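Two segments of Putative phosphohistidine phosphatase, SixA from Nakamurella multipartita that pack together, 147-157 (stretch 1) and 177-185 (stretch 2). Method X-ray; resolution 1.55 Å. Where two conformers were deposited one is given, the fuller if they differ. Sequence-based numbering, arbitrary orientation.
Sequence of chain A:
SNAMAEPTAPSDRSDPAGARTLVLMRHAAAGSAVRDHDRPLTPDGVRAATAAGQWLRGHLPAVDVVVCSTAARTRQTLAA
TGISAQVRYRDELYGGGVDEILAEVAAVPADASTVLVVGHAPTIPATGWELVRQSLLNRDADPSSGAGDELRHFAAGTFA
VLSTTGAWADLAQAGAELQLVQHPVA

Stretch 1, residues 147-157: AGDELRHFAAG
Stretch 2, residues 177-185: ELQLVQHPV

Residues 147-157, a loop with a short 3-10 segment at 149-151, run along strand 177-182 and its continuation to Val 185 in the same direction, with CA-CA separations of 6.9 Å (Gly 148 to Leu 178), 6.8 Å (Glu 150 to Val 181) and 5.4 Å (Gly 157 to Pro 184). No direct hydrogen bond crosses the interface, which buries 421 Å² (both sides summed); two waters bridge it.

Gly 148 adopts phi/psi 103/-20, where a CB would jam against the preceding carbonyl; its CA lies 4.3 Å from Leu 178 CD2. The 3-10 turn is closed by Leu 151 N to Gly 148 O (3.0 Å). Glu 150 (chi1 m, chi2 92°) points toward the strand: its aliphatic CB lies 3.9 Å from Val 181 CG2, and OE1 curls back to a weak hydrogen bond from Gly 148 N (3.3 Å). Buried Leu 151 (m, t) spans two strand residues, CG lying 4.2 Å from Leu 178 CD2 and CD2 3.9 Å from Val 181 CG2. Leu 178 (t, p) and Val 181 (t) point toward stretch 1 and supply the apolar surface on which Leu 151 packs, whereas Gln 179 and Leu 180 point away.

At His 153 (phi/psi -111/122), the carbonyl O meets the edge of the His 183 ring, 3.3 Å from CE1. Water 1 donates to Glu 150 O (2.6 Å) and accepts a weak hydrogen bond from His 183 NE2 (2.8 Å). The buried ring of Phe 154 (chi1 -147°, chi2 -75°) returns obliquely to Val 181, CE2 to CG1 4.4 Å. Pro 184, C-gamma endo, offers its apolar ring to both alanines, CG lying 4.3 Å from Ala 155 CB and 3.3 Å from Ala 156 O. Gly 157 (100/-12) again requires glycine; an ideal CB would lie 3.5 Å from Pro 184 CB. Water 2 donates to Gly 157 O (2.8 Å) and Gln 182 O (2.9 Å).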

# COMPACT_ATOMS: atom_id res chain seq x y z
N ALA A 147 -4.52 -1.92 -18.06
CA ALA A 147 -4.82 -1.42 -16.70
C ALA A 147 -3.79 -2.02 -15.76
O ALA A 147 -3.49 -3.20 -15.85
CB ALA A 147 -6.22 -1.79 -16.22
N GLY A 148 -3.19 -1.20 -14.93
CA GLY A 148 -2.17 -1.67 -14.02
C GLY A 148 -0.78 -1.30 -14.51
O GLY A 148 0.16 -1.41 -13.75
N ASP A 149 -0.64 -1.00 -15.80
CA ASP A 149 0.68 -0.65 -16.34
C ASP A 149 1.32 0.54 -15.62
O ASP A 149 2.51 0.66 -15.68
CB ASP A 149 0.63 -0.40 -17.85
CG ASP A 149 0.60 -1.71 -18.69
OD1 ASP A 149 0.84 -2.85 -18.18
OD2 ASP A 149 0.36 -1.59 -19.92
N GLU A 150 0.54 1.40 -14.98
CA GLU A 150 1.11 2.50 -14.18
C GLU A 150 1.99 2.02 -13.05
O GLU A 150 2.83 2.79 -12.53
CB GLU A 150 0.02 3.37 -13.54
CG GLU A 150 -0.87 4.03 -14.54
CD GLU A 150 -2.09 3.19 -14.84
OE1 GLU A 150 -2.08 1.90 -14.86
OE2 GLU A 150 -3.10 3.90 -15.09
N LEU A 151 1.85 0.76 -12.64
CA LEU A 151 2.67 0.21 -11.57
C LEU A 151 4.05 -0.21 -11.98
O LEU A 151 4.86 -0.67 -11.15
CB LEU A 151 1.92 -0.99 -10.92
CG LEU A 151 0.54 -0.66 -10.35
CD1 LEU A 151 -0.26 -1.94 -10.13
CD2 LEU A 151 0.64 0.11 -9.06
N ARG A 152 4.39 -0.02 -13.26
CA ARG A 152 5.65 -0.46 -13.76
C ARG A 152 6.83 0.32 -13.17
O ARG A 152 7.96 -0.19 -13.14
CB ARG A 152 5.66 -0.36 -15.28
CG ARG A 152 5.64 1.07 -15.87
CD ARG A 152 5.45 1.02 -17.36
NE ARG A 152 5.45 2.32 -18.02
CZ ARG A 152 4.42 3.15 -18.08
NH1 ARG A 152 3.23 2.84 -17.53
NH2 ARG A 152 4.54 4.30 -18.72
N HIS A 153 6.57 1.55 -12.74
CA HIS A 153 7.53 2.34 -11.98
C HIS A 153 7.03 2.46 -10.57
O HIS A 153 5.88 2.87 -10.34
CB HIS A 153 7.67 3.70 -12.61
CG HIS A 153 8.33 3.64 -13.95
ND1 HIS A 153 7.68 4.04 -15.10
CD2 HIS A 153 9.53 3.14 -14.35
CE1 HIS A 153 8.46 3.79 -16.14
NE2 HIS A 153 9.57 3.24 -15.72
N PHE A 154 7.84 2.02 -9.63
CA PHE A 154 7.40 1.97 -8.25
C PHE A 154 8.59 2.11 -7.33
O PHE A 154 8.91 1.23 -6.51
CB PHE A 154 6.54 0.69 -8.00
CG PHE A 154 5.44 0.87 -6.98
CD1 PHE A 154 5.71 0.92 -5.63
CD2 PHE A 154 4.14 1.05 -7.38
CE1 PHE A 154 4.72 1.11 -4.69
CE2 PHE A 154 3.15 1.22 -6.44
CZ PHE A 154 3.44 1.25 -5.09
N ALA A 155 9.24 3.28 -7.41
CA ALA A 155 10.44 3.56 -6.61
C ALA A 155 10.11 3.70 -5.14
O ALA A 155 8.97 3.90 -4.78
CB ALA A 155 11.03 4.88 -7.09
N ALA A 156 11.11 3.62 -4.29
CA ALA A 156 10.95 3.79 -2.87
C ALA A 156 10.18 5.09 -2.58
O ALA A 156 10.55 6.17 -3.04
CB ALA A 156 12.32 3.85 -2.20
N GLY A 157 9.10 4.96 -1.80
CA GLY A 157 8.25 6.09 -1.44
C GLY A 157 6.97 6.20 -2.24
O GLY A 157 6.07 6.97 -1.89
N GLU A 177 -9.75 -1.61 -8.20
CA GLU A 177 -9.43 -0.79 -9.37
C GLU A 177 -8.43 0.28 -8.97
O GLU A 177 -8.53 0.91 -7.91
CB GLU A 177 -10.69 -0.09 -9.85
CG GLU A 177 -11.70 -1.06 -10.49
CD GLU A 177 -12.84 -0.27 -11.12
OE1 GLU A 177 -12.60 0.44 -12.16
OE2 GLU A 177 -13.94 -0.31 -10.55
N LEU A 178 -7.46 0.49 -9.85
CA LEU A 178 -6.41 1.46 -9.58
C LEU A 178 -6.92 2.85 -9.86
O LEU A 178 -7.37 3.13 -11.02
CB LEU A 178 -5.21 1.14 -10.44
CG LEU A 178 -3.99 2.05 -10.31
CD1 LEU A 178 -3.41 2.01 -8.90
CD2 LEU A 178 -2.94 1.57 -11.28
N GLN A 179 -6.81 3.73 -8.87
CA GLN A 179 -7.22 5.14 -9.00
C GLN A 179 -6.05 6.04 -9.41
O GLN A 179 -6.22 6.93 -10.26
CB GLN A 179 -7.87 5.66 -7.70
CG GLN A 179 -9.08 4.85 -7.22
CD GLN A 179 -10.10 4.67 -8.31
OE1 GLN A 179 -10.64 5.65 -8.84
NE2 GLN A 179 -10.35 3.42 -8.71
N LEU A 180 -4.92 5.82 -8.76
CA LEU A 180 -3.74 6.63 -9.00
C LEU A 180 -2.50 6.01 -8.44
O LEU A 180 -2.55 5.23 -7.48
CB LEU A 180 -3.92 8.05 -8.49
CG LEU A 180 -4.17 8.26 -7.06
CD1 LEU A 180 -2.86 8.75 -6.42
CD2 LEU A 180 -5.24 9.33 -6.85
N VAL A 181 -1.37 6.40 -9.03
CA VAL A 181 -0.06 6.08 -8.50
C VAL A 181 0.63 7.43 -8.29
O VAL A 181 0.75 8.22 -9.25
CB VAL A 181 0.75 5.13 -9.39
CG1 VAL A 181 2.12 4.81 -8.75
CG2 VAL A 181 -0.03 3.86 -9.71
N GLN A 182 1.03 7.70 -7.04
CA GLN A 182 1.77 8.91 -6.66
C GLN A 182 3.22 8.57 -6.44
O GLN A 182 3.57 7.80 -5.55
CB GLN A 182 1.19 9.52 -5.39
CG GLN A 182 -0.12 10.24 -5.63
CD GLN A 182 0.02 11.48 -6.49
OE1 GLN A 182 -0.79 11.68 -7.41
NE2 GLN A 182 1.03 12.30 -6.23
N HIS A 183 4.07 9.15 -7.27
CA HIS A 183 5.48 8.91 -7.23
C HIS A 183 6.21 9.89 -6.31
O HIS A 183 5.74 10.98 -6.02
CB HIS A 183 6.04 8.99 -8.68
CG HIS A 183 5.38 8.01 -9.59
ND1 HIS A 183 5.89 6.74 -9.79
CD2 HIS A 183 4.21 8.04 -10.25
CE1 HIS A 183 5.10 6.07 -10.58
NE2 HIS A 183 4.06 6.81 -10.86
N PRO A 184 7.39 9.51 -5.81
CA PRO A 184 8.06 10.33 -4.82
C PRO A 184 8.53 11.64 -5.45
O PRO A 184 8.72 11.73 -6.67
CB PRO A 184 9.27 9.52 -4.39
CG PRO A 184 9.27 8.30 -5.22
CD PRO A 184 8.08 8.23 -6.04
N VAL A 185 8.54 12.66 -4.61
CA VAL A 185 8.84 13.99 -5.17
C VAL A 185 10.05 14.61 -4.57
O VAL A 185 10.43 15.76 -5.03
CB VAL A 185 7.64 14.94 -5.07
CG1 VAL A 185 6.56 14.55 -6.04
CG2 VAL A 185 7.15 15.06 -3.61
O HOH W 1 3.52 5.24 -13.16
O HOH W 2 4.79 9.02 -3.25